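Local structure of Glyco_hydro_cc domain-containing protein (Cryptococcus neoformans, 6UBC) at residues S335-I343 with D354-Y362; Q386-V397 with E431-I440. The protein probably binds beta-1,3-glucan oligosaccharides through a domain of glycoside hydrolase family 128, subgroup VII. All coordinates share one frame; numbering follows the deposited sequence.

How the interactions relate
Interaction 1 packs a strand of the central, largely parallel sheet against its covering helix, whereas interaction 2 joins two helices of the outer layer. Interaction 1 is buried and lies within one beta-alpha-beta unit; its chemistry is mostly aromatic and aliphatic, with a single water joining the two segments at one end. Interaction 2 lies farther out and sets helices 386-402 and 431-441 side by side; amides, hydroxyls and a carboxylate hold one end, and apolar side chains, Ile393, Val397, Tyr436 and Ala439 among them, the other. Strand 366-375 touches side chains of both 335-343 and 386-397, and helix 348-362, which supplies 354-362, also meets 386-397 through Met348 and Val351.

Interaction 1. Residues S335-I343 with D354-Y362; sequences SWDITNLHI and DIDYYYNTY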
loop_
_atom_site.group_PDB
_atom_site.type_symbol
_atom_site.label_atom_id
_atom_site.label_comp_id
_atom_site.label_asym_id
_atom_site.label_seq_id
_atom_site.Cartn_x
_atom_site.Cartn_y
_atom_site.Cartn_z
ATOM N N SER A 335 -3.136 -11.627 -14.109
ATOM C CA SER A 335 -2.260 -11.502 -12.911
ATOM C C SER A 335 -2.053 -10.013 -12.611
ATOM O O SER A 335 -2.442 -9.125 -13.421
ATOM C CB SER A 335 -0.948 -12.280 -12.950
ATOM O OG SER A 335 -0.383 -12.374 -11.583
ATOM N N TRP A 336 -1.416 -9.744 -11.493
ATOM C CA TRP A 336 -1.048 -8.368 -11.148
ATOM C C TRP A 336 0.299 -8.020 -11.792
ATOM O O TRP A 336 1.072 -8.969 -12.149
ATOM C CB TRP A 336 -1.024 -8.183 -9.647
ATOM C CG TRP A 336 -0.066 -9.074 -8.907
ATOM C CD1 TRP A 336 1.234 -8.784 -8.632
ATOM C CD2 TRP A 336 -0.369 -10.284 -8.219
ATOM N NE1 TRP A 336 1.765 -9.750 -7.854
ATOM C CE2 TRP A 336 0.795 -10.675 -7.551
ATOM C CE3 TRP A 336 -1.509 -11.059 -8.068
ATOM C CZ2 TRP A 336 0.855 -11.837 -6.808
ATOM C CZ3 TRP A 336 -1.440 -12.222 -7.332
ATOM C CH2 TRP A 336 -0.259 -12.613 -6.731
ATOM N N ASP A 337 0.581 -6.719 -11.860
ATOM C CA ASP A 337 1.895 -6.209 -12.333
ATOM C C ASP A 337 2.857 -6.063 -11.153
ATOM O O ASP A 337 4.054 -6.292 -11.317
ATOM C CB ASP A 337 1.694 -4.888 -13.055
ATOM C CG ASP A 337 0.796 -4.992 -14.239
ATOM O OD1 ASP A 337 1.105 -5.797 -15.072
ATOM O OD2 ASP A 337 -0.174 -4.254 -14.324
ATOM N N ILE A 338 2.315 -5.621 -10.013
ATOM C CA ILE A 338 3.077 -5.169 -8.813
ATOM C C ILE A 338 2.537 -5.881 -7.568
ATOM O O ILE A 338 1.335 -5.850 -7.361
ATOM C CB ILE A 338 3.070 -3.639 -8.700
ATOM C CG1 ILE A 338 3.847 -3.011 -9.871
ATOM C CG2 ILE A 338 3.608 -3.193 -7.353
ATOM C CD1 ILE A 338 3.726 -1.546 -9.920
ATOM N N THR A 339 3.432 -6.531 -6.827
ATOM C CA THR A 339 3.101 -7.286 -5.600
ATOM C C THR A 339 3.012 -6.234 -4.482
ATOM O O THR A 339 3.928 -5.431 -4.310
ATOM C CB THR A 339 4.106 -8.380 -5.267
ATOM O OG1 THR A 339 4.290 -9.176 -6.439
ATOM C CG2 THR A 339 3.624 -9.244 -4.122
ATOM N N ASN A 340 1.896 -6.271 -3.766
ATOM C CA ASN A 340 1.524 -5.294 -2.732
ATOM C C ASN A 340 1.908 -5.849 -1.378
ATOM O O ASN A 340 1.314 -6.910 -0.998
ATOM C CB ASN A 340 0.009 -5.074 -2.790
ATOM C CG ASN A 340 -0.519 -4.014 -1.852
ATOM O OD1 ASN A 340 0.210 -3.530 -1.000
ATOM N ND2 ASN A 340 -1.813 -3.673 -2.006
ATOM N N LEU A 341 2.737 -5.141 -0.615
ATOM C CA LEU A 341 3.084 -5.544 0.756
ATOM C C LEU A 341 2.540 -4.521 1.764
ATOM O O LEU A 341 2.586 -3.284 1.503
ATOM C CB LEU A 341 4.609 -5.620 0.926
ATOM C CG LEU A 341 5.253 -6.942 0.516
ATOM C CD1 LEU A 341 4.938 -7.302 -0.912
ATOM C CD2 LEU A 341 6.790 -6.899 0.762
ATOM N N HIS A 342 2.215 -5.050 2.939
ATOM C CA HIS A 342 2.032 -4.304 4.205
ATOM C C HIS A 342 3.156 -4.806 5.093
ATOM O O HIS A 342 3.241 -6.020 5.342
ATOM C CB HIS A 342 0.627 -4.591 4.786
ATOM C CG HIS A 342 -0.413 -3.802 4.077
ATOM N ND1 HIS A 342 -1.718 -3.820 4.472
ATOM C CD2 HIS A 342 -0.315 -3.024 2.992
ATOM C CE1 HIS A 342 -2.388 -3.081 3.625
ATOM N NE2 HIS A 342 -1.569 -2.563 2.678
ATOM N N ILE A 343 3.997 -3.882 5.555
ATOM C CA ILE A 343 5.129 -4.264 6.419
ATOM C C ILE A 343 4.899 -3.679 7.803
ATOM O O ILE A 343 4.904 -2.441 7.943
ATOM C CB ILE A 343 6.441 -3.821 5.786
ATOM C CG1 ILE A 343 6.639 -4.536 4.447
ATOM C CG2 ILE A 343 7.618 -4.120 6.685
ATOM C CD1 ILE A 343 7.958 -4.184 3.762
ATOM N N ASP A 354 10.037 -9.832 4.758
ATOM C CA ASP A 354 8.806 -9.630 3.943
ATOM C C ASP A 354 9.173 -9.466 2.466
ATOM O O ASP A 354 8.534 -10.120 1.602
ATOM C CB ASP A 354 7.986 -8.430 4.417
ATOM C CG ASP A 354 7.240 -8.582 5.741
ATOM O OD1 ASP A 354 7.143 -9.722 6.287
ATOM O OD2 ASP A 354 6.732 -7.539 6.225
ATOM N N ILE A 355 10.144 -8.580 2.173
ATOM C CA ILE A 355 10.494 -8.277 0.762
ATOM C C ILE A 355 11.045 -9.543 0.111
ATOM O O ILE A 355 10.603 -9.927 -0.997
ATOM C CB ILE A 355 11.449 -7.097 0.637
ATOM C CG1 ILE A 355 10.869 -5.819 1.223
ATOM C CG2 ILE A 355 11.833 -6.968 -0.834
ATOM C CD1 ILE A 355 11.908 -4.779 1.330
ATOM N N ASP A 356 11.915 -10.245 0.831
ATOM C CA ASP A 356 12.465 -11.527 0.318
ATOM C C ASP A 356 11.337 -12.498 -0.007
ATOM O O ASP A 356 11.361 -13.145 -1.088
ATOM C CB ASP A 356 13.442 -12.160 1.294
ATOM C CG ASP A 356 14.765 -11.451 1.465
ATOM O OD1 ASP A 356 15.081 -10.547 0.707
ATOM O OD2 ASP A 356 15.447 -11.815 2.377
ATOM N N TYR A 357 10.390 -12.722 0.914
ATOM C CA TYR A 357 9.348 -13.732 0.696
ATOM C C TYR A 357 8.606 -13.404 -0.604
ATOM O O TYR A 357 8.394 -14.306 -1.495
ATOM C CB TYR A 357 8.407 -13.871 1.896
ATOM C CG TYR A 357 7.264 -14.773 1.539
ATOM C CD1 TYR A 357 7.416 -16.142 1.455
ATOM C CD2 TYR A 357 6.070 -14.245 1.078
ATOM C CE1 TYR A 357 6.401 -16.963 1.008
ATOM C CE2 TYR A 357 5.060 -15.057 0.606
ATOM C CZ TYR A 357 5.218 -16.434 0.579
ATOM O OH TYR A 357 4.227 -17.227 0.079
ATOM N N TYR A 358 8.159 -12.154 -0.745
ATOM C CA TYR A 358 7.280 -11.769 -1.860
ATOM C C TYR A 358 8.049 -11.713 -3.178
ATOM O O TYR A 358 7.413 -12.074 -4.220
ATOM C CB TYR A 358 6.481 -10.505 -1.538
ATOM C CG TYR A 358 5.364 -10.830 -0.575
ATOM C CD1 TYR A 358 4.214 -11.476 -1.011
ATOM C CD2 TYR A 358 5.487 -10.600 0.776
ATOM C CE1 TYR A 358 3.176 -11.792 -0.153
ATOM C CE2 TYR A 358 4.455 -10.883 1.665
ATOM C CZ TYR A 358 3.292 -11.483 1.202
ATOM O OH TYR A 358 2.274 -11.813 2.052
ATOM N N TYR A 359 9.303 -11.262 -3.153
ATOM C CA TYR A 359 10.145 -11.231 -4.369
ATOM C C TYR A 359 10.535 -12.664 -4.791
ATOM O O TYR A 359 10.323 -13.057 -5.964
ATOM C CB TYR A 359 11.360 -10.316 -4.230
ATOM C CG TYR A 359 11.867 -9.981 -5.606
ATOM C CD1 TYR A 359 11.185 -9.028 -6.378
ATOM C CD2 TYR A 359 12.883 -10.704 -6.200
ATOM C CE1 TYR A 359 11.609 -8.712 -7.659
ATOM C CE2 TYR A 359 13.286 -10.443 -7.499
ATOM C CZ TYR A 359 12.646 -9.450 -8.217
ATOM O OH TYR A 359 13.067 -9.115 -9.469
ATOM N N ASN A 360 10.956 -13.500 -3.845
ATOM C CA ASN A 360 11.338 -14.898 -4.174
ATOM C C ASN A 360 10.132 -15.656 -4.704
ATOM O O ASN A 360 10.282 -16.435 -5.625
ATOM C CB ASN A 360 11.954 -15.601 -2.965
ATOM C CG ASN A 360 13.296 -15.011 -2.631
ATOM O OD1 ASN A 360 13.870 -14.308 -3.444
ATOM N ND2 ASN A 360 13.805 -15.277 -1.448
ATOM N N THR A 361 8.930 -15.417 -4.196
ATOM C CA THR A 361 7.727 -16.166 -4.609
ATOM C C THR A 361 7.216 -15.721 -5.976
ATOM O O THR A 361 6.868 -16.637 -6.780
ATOM C CB THR A 361 6.654 -16.177 -3.508
ATOM O OG1 THR A 361 7.189 -16.659 -2.276
ATOM C CG2 THR A 361 5.468 -17.047 -3.805
ATOM N N TYR A 362 7.135 -14.431 -6.285
ATOM C CA TYR A 362 6.437 -13.924 -7.500
ATOM C C TYR A 362 7.378 -13.297 -8.537
ATOM O O TYR A 362 6.993 -13.191 -9.659
ATOM C CB TYR A 362 5.335 -12.963 -7.089
ATOM C CG TYR A 362 4.300 -13.696 -6.281
ATOM C CD1 TYR A 362 3.447 -14.596 -6.898
ATOM C CD2 TYR A 362 4.189 -13.523 -4.905
ATOM C CE1 TYR A 362 2.507 -15.329 -6.180
ATOM C CE2 TYR A 362 3.245 -14.262 -4.169
ATOM C CZ TYR A 362 2.386 -15.157 -4.800
ATOM O OH TYR A 362 1.473 -15.948 -4.114
HETATM O O HOH W 1 6.895 -9.983 -6.275
#
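The Tyr362 ring is sandwiched: CZ2 of Trp336 stands 3.7 Å above the centre of one face, and Thr361 CG2 lies over the rim of the other. The pair is T-shaped, the edge of the indole's six-membered ring pointing at the tyrosine face, with planes 64° apart. Trp336 also has Ser335 OG over the rim of one face, and Ile338 N lies at its edge. With CG set between backbone N and carbonyl carbon (chi1 59°), the indole sends NE1 to Thr339 OG1 at 3.0 Å. That hydroxyl is linked in turn to a water 2.7 Å from OG1, which donates to Tyr358 O and so bridges strand and helix.

Farther along, Leu341 slides past Tyr358 in the opposite direction; its CD1 lies 3.6 Å from CG of the Tyr358 ring, one face of which carries Tyr357 CD2 over its centre. The Tyr358 hydroxyl is bound by Gln316 O. At the far end, CG1 of Ile343 comes 3.5 Å from Asp354 OD2, while CD1 meets Ile355.

Strand 339-345 and helix 348-362 of this beta-alpha-beta unit are thus joined mainly by apolar and aromatic packing, and the buried threonine hydroxyl is satisfied by indole and water.

Interaction 2. Residues Q386-V397 with E431-I440; sequences QSEINTFINDIV and ESGQTYLTAI
Asn390 OD1 is approached by two groups, one from each helix. Gln386 NE2 donates to it at 2.9 Å, arriving 45° out of the carbonyl plane, and Thr435 OG1 lies 2.8 Å from the same OD1. The Gln386 amide reaches across as well: NE2 gives a nearly straight bond (170°) to Ser432 OG, 2.9 Å away and in the amide plane. The glutamine chain, well bent at chi2, folds so that this amide stacks on the Glu431 carboxylate, their planes nearly parallel. Asn390 ND2 in turn donates to Glu431 OE2 over 3.0 Å, meeting the carboxylate on its anti side but well out of the carboxylate plane. Ser432 OG also bonds to Glu420 O, tying this end to a neighbouring loop.

Beyond the polar cluster, Ile393 CG2 packs 3.6 Å from Tyr436 CA, at the edge of the Tyr436 ring and near its plane, and also touches Thr435 CG2. Val397 closes the row, its CG1 3.9 Å from Ala439 CB and its CG2 touching CD1 of the Tyr436 ring, whose hydroxyl is held by Gly205 O.

Ile393, Val397 and Tyr436 also touch strand 406-411. The two helices, inclined by 24° with axes 9.1 Å apart, therefore pack as near-parallel neighbours over the sheet, as expected of the outer helical layer of the TIM-barrel-like fold of GH128 proteins.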
loop_
_atom_site.group_PDB
_atom_site.type_symbol
_atom_site.label_atom_id
_atom_site.label_comp_id
_atom_site.label_asym_id
_atom_site.label_seq_id
_atom_site.Cartn_x
_atom_site.Cartn_y
_atom_site.Cartn_z
ATOM N N GLN A 386 9.095 6.960 20.818
ATOM C CA GLN A 386 9.312 7.915 19.697
ATOM C C GLN A 386 10.723 7.736 19.115
ATOM O O GLN A 386 10.862 7.826 17.886
ATOM C CB GLN A 386 9.122 9.370 20.143
ATOM C CG GLN A 386 9.216 10.372 19.000
ATOM C CD GLN A 386 8.116 10.159 17.987
ATOM O OE1 GLN A 386 6.942 10.155 18.353
ATOM N NE2 GLN A 386 8.476 9.955 16.717
ATOM N N SER A 387 11.728 7.564 19.982
ATOM C CA SER A 387 13.136 7.435 19.557
ATOM C C SER A 387 13.297 6.191 18.666
ATOM O O SER A 387 13.830 6.240 17.518
ATOM C CB SER A 387 13.985 7.365 20.780
ATOM O OG SER A 387 15.289 7.373 20.306
ATOM N N GLU A 388 12.717 5.076 19.089
ATOM C CA GLU A 388 12.771 3.844 18.267
ATOM C C GLU A 388 11.997 4.076 16.976
ATOM O O GLU A 388 12.461 3.565 15.927
ATOM C CB GLU A 388 12.109 2.705 19.071
ATOM C CG GLU A 388 11.989 1.366 18.362
ATOM C CD GLU A 388 11.105 0.307 19.065
ATOM O OE1 GLU A 388 10.423 0.672 20.068
ATOM O OE2 GLU A 388 11.083 -0.894 18.615
ATOM N N ILE A 389 10.829 4.754 17.030
ATOM C CA ILE A 389 10.038 5.075 15.807
ATOM C C ILE A 389 10.868 5.870 14.817
ATOM O O ILE A 389 10.826 5.542 13.653
ATOM C CB ILE A 389 8.717 5.784 16.168
ATOM C CG1 ILE A 389 7.753 4.735 16.731
ATOM C CG2 ILE A 389 8.119 6.544 15.016
ATOM C CD1 ILE A 389 6.578 5.295 17.525
ATOM N N ASN A 390 11.530 6.915 15.278
ATOM C CA ASN A 390 12.353 7.777 14.399
ATOM C C ASN A 390 13.425 6.927 13.701
ATOM O O ASN A 390 13.621 7.081 12.490
ATOM C CB ASN A 390 12.988 8.934 15.152
ATOM C CG ASN A 390 12.003 9.959 15.626
ATOM O OD1 ASN A 390 10.887 10.094 15.088
ATOM N ND2 ASN A 390 12.399 10.673 16.652
ATOM N N THR A 391 14.117 6.079 14.457
ATOM C CA THR A 391 15.189 5.206 13.919
ATOM C C THR A 391 14.633 4.274 12.845
ATOM O O THR A 391 15.233 4.150 11.733
ATOM C CB THR A 391 15.891 4.410 15.010
ATOM O OG1 THR A 391 16.415 5.357 15.942
ATOM C CG2 THR A 391 16.938 3.521 14.407
ATOM N N PHE A 392 13.474 3.717 13.135
ATOM C CA PHE A 392 12.754 2.829 12.204
ATOM C C PHE A 392 12.434 3.569 10.917
ATOM O O PHE A 392 12.666 2.986 9.865
ATOM C CB PHE A 392 11.506 2.254 12.863
ATOM C CG PHE A 392 10.777 1.296 11.980
ATOM C CD1 PHE A 392 11.144 -0.032 11.960
ATOM C CD2 PHE A 392 9.659 1.712 11.253
ATOM C CE1 PHE A 392 10.406 -0.948 11.229
ATOM C CE2 PHE A 392 8.934 0.813 10.510
ATOM C CZ PHE A 392 9.346 -0.515 10.451
ATOM N N ILE A 393 11.836 4.756 11.011
ATOM C CA ILE A 393 11.409 5.498 9.796
ATOM C C ILE A 393 12.681 5.793 8.984
ATOM O O ILE A 393 12.671 5.601 7.759
ATOM C CB ILE A 393 10.643 6.791 10.178
ATOM C CG1 ILE A 393 9.245 6.492 10.754
ATOM C CG2 ILE A 393 10.553 7.671 8.960
ATOM C CD1 ILE A 393 8.636 7.641 11.548
ATOM N N ASN A 394 13.735 6.264 9.634
ATOM C CA ASN A 394 14.983 6.684 8.918
ATOM C C ASN A 394 15.601 5.458 8.237
ATOM O O ASN A 394 15.884 5.527 7.003
ATOM C CB ASN A 394 15.945 7.354 9.886
ATOM C CG ASN A 394 15.492 8.763 10.230
ATOM O OD1 ASN A 394 15.032 9.511 9.353
ATOM N ND2 ASN A 394 15.754 9.175 11.460
ATOM N N ASP A 395 15.636 4.331 8.967
ATOM C CA ASP A 395 16.203 3.063 8.496
ATOM C C ASP A 395 15.398 2.528 7.318
ATOM O O ASP A 395 15.998 2.033 6.339
ATOM C CB ASP A 395 16.287 2.004 9.586
ATOM C CG ASP A 395 17.381 2.198 10.642
ATOM O OD1 ASP A 395 18.237 3.046 10.444
ATOM O OD2 ASP A 395 17.341 1.489 11.652
ATOM N N ILE A 396 14.070 2.483 7.423
ATOM C CA ILE A 396 13.249 1.791 6.413
ATOM C C ILE A 396 13.258 2.634 5.130
ATOM O O ILE A 396 13.225 2.070 4.002
ATOM C CB ILE A 396 11.822 1.461 6.955
ATOM C CG1 ILE A 396 11.273 0.266 6.166
ATOM C CG2 ILE A 396 10.874 2.654 6.937
ATOM C CD1 ILE A 396 9.908 -0.227 6.640
ATOM N N VAL A 397 13.259 3.955 5.253
ATOM C CA VAL A 397 13.277 4.828 4.042
ATOM C C VAL A 397 14.596 4.614 3.283
ATOM O O VAL A 397 14.531 4.344 2.048
ATOM C CB VAL A 397 13.013 6.289 4.403
ATOM C CG1 VAL A 397 13.405 7.203 3.226
ATOM C CG2 VAL A 397 11.549 6.505 4.833
ATOM N N GLU A 431 5.971 14.772 15.207
ATOM C CA GLU A 431 7.404 14.415 15.118
ATOM C C GLU A 431 7.556 13.232 14.122
ATOM O O GLU A 431 8.528 13.191 13.293
ATOM C CB GLU A 431 7.913 14.049 16.509
ATOM C CG GLU A 431 9.366 13.601 16.460
ATOM C CD GLU A 431 10.046 13.532 17.802
ATOM O OE1 GLU A 431 9.437 13.901 18.824
ATOM O OE2 GLU A 431 11.187 13.092 17.842
ATOM N N SER A 432 6.747 12.184 14.257
ATOM C CA SER A 432 6.871 11.032 13.335
ATOM C C SER A 432 6.651 11.489 11.901
ATOM O O SER A 432 7.437 11.051 11.017
ATOM C CB SER A 432 5.962 9.866 13.676
ATOM O OG SER A 432 6.311 9.336 14.939
ATOM N N GLY A 433 5.619 12.284 11.641
ATOM C CA GLY A 433 5.355 12.852 10.302
ATOM C C GLY A 433 6.571 13.599 9.756
ATOM O O GLY A 433 6.959 13.429 8.537
ATOM N N GLN A 434 7.174 14.426 10.606
ATOM C CA GLN A 434 8.386 15.203 10.235
ATOM C C GLN A 434 9.573 14.281 9.976
ATOM O O GLN A 434 10.343 14.594 9.082
ATOM C CB GLN A 434 8.707 16.169 11.373
ATOM C CG GLN A 434 7.644 17.210 11.534
ATOM C CD GLN A 434 7.938 18.133 12.699
ATOM O OE1 GLN A 434 9.102 18.513 12.934
ATOM N NE2 GLN A 434 6.848 18.563 13.344
ATOM N N THR A 435 9.732 13.192 10.727
ATOM C CA THR A 435 10.872 12.278 10.503
ATOM C C THR A 435 10.670 11.666 9.105
ATOM O O THR A 435 11.638 11.566 8.348
ATOM C CB THR A 435 10.967 11.141 11.525
ATOM O OG1 THR A 435 11.182 11.742 12.808
ATOM C CG2 THR A 435 12.096 10.193 11.195
ATOM N N TYR A 436 9.447 11.260 8.770
ATOM C CA TYR A 436 9.237 10.680 7.426
ATOM C C TYR A 436 9.559 11.752 6.370
ATOM O O TYR A 436 10.256 11.455 5.389
ATOM C CB TYR A 436 7.784 10.233 7.221
ATOM C CG TYR A 436 7.512 9.572 5.895
ATOM C CD1 TYR A 436 8.103 8.371 5.562
ATOM C CD2 TYR A 436 6.518 10.056 5.051
ATOM C CE1 TYR A 436 7.776 7.717 4.393
ATOM C CE2 TYR A 436 6.205 9.423 3.859
ATOM C CZ TYR A 436 6.838 8.243 3.520
ATOM O OH TYR A 436 6.518 7.557 2.364
ATOM N N LEU A 437 9.027 12.957 6.555
ATOM C CA LEU A 437 9.208 14.045 5.546
ATOM C C LEU A 437 10.713 14.283 5.363
ATOM O O LEU A 437 11.163 14.407 4.210
ATOM C CB LEU A 437 8.427 15.293 5.914
ATOM C CG LEU A 437 8.623 16.533 4.997
ATOM C CD1 LEU A 437 8.364 16.196 3.572
ATOM C CD2 LEU A 437 7.786 17.722 5.465
ATOM N N THR A 438 11.461 14.420 6.434
ATOM C CA THR A 438 12.911 14.681 6.358
ATOM C C THR A 438 13.625 13.542 5.658
ATOM O O THR A 438 14.456 13.818 4.807
ATOM C CB THR A 438 13.507 14.911 7.746
ATOM O OG1 THR A 438 12.855 16.057 8.291
ATOM C CG2 THR A 438 14.987 15.141 7.647
ATOM N N ALA A 439 13.299 12.311 5.991
ATOM C CA ALA A 439 13.933 11.127 5.372
ATOM C C ALA A 439 13.633 11.112 3.864
ATOM O O ALA A 439 14.583 10.943 3.070
ATOM C CB ALA A 439 13.479 9.873 6.072
ATOM N N ILE A 440 12.398 11.309 3.411
ATOM C CA ILE A 440 12.117 11.128 1.976
ATOM C C ILE A 440 12.696 12.358 1.253
ATOM O O ILE A 440 13.050 12.224 0.108
ATOM C CB ILE A 440 10.631 10.927 1.719
ATOM C CG1 ILE A 440 9.772 12.153 2.069
ATOM C CG2 ILE A 440 10.123 9.699 2.454
ATOM C CD1 ILE A 440 8.333 11.998 1.655
HETATM O O HOH W 2 5.121 11.706 16.772
HETATM O O HOH W 3 14.370 11.937 9.182
#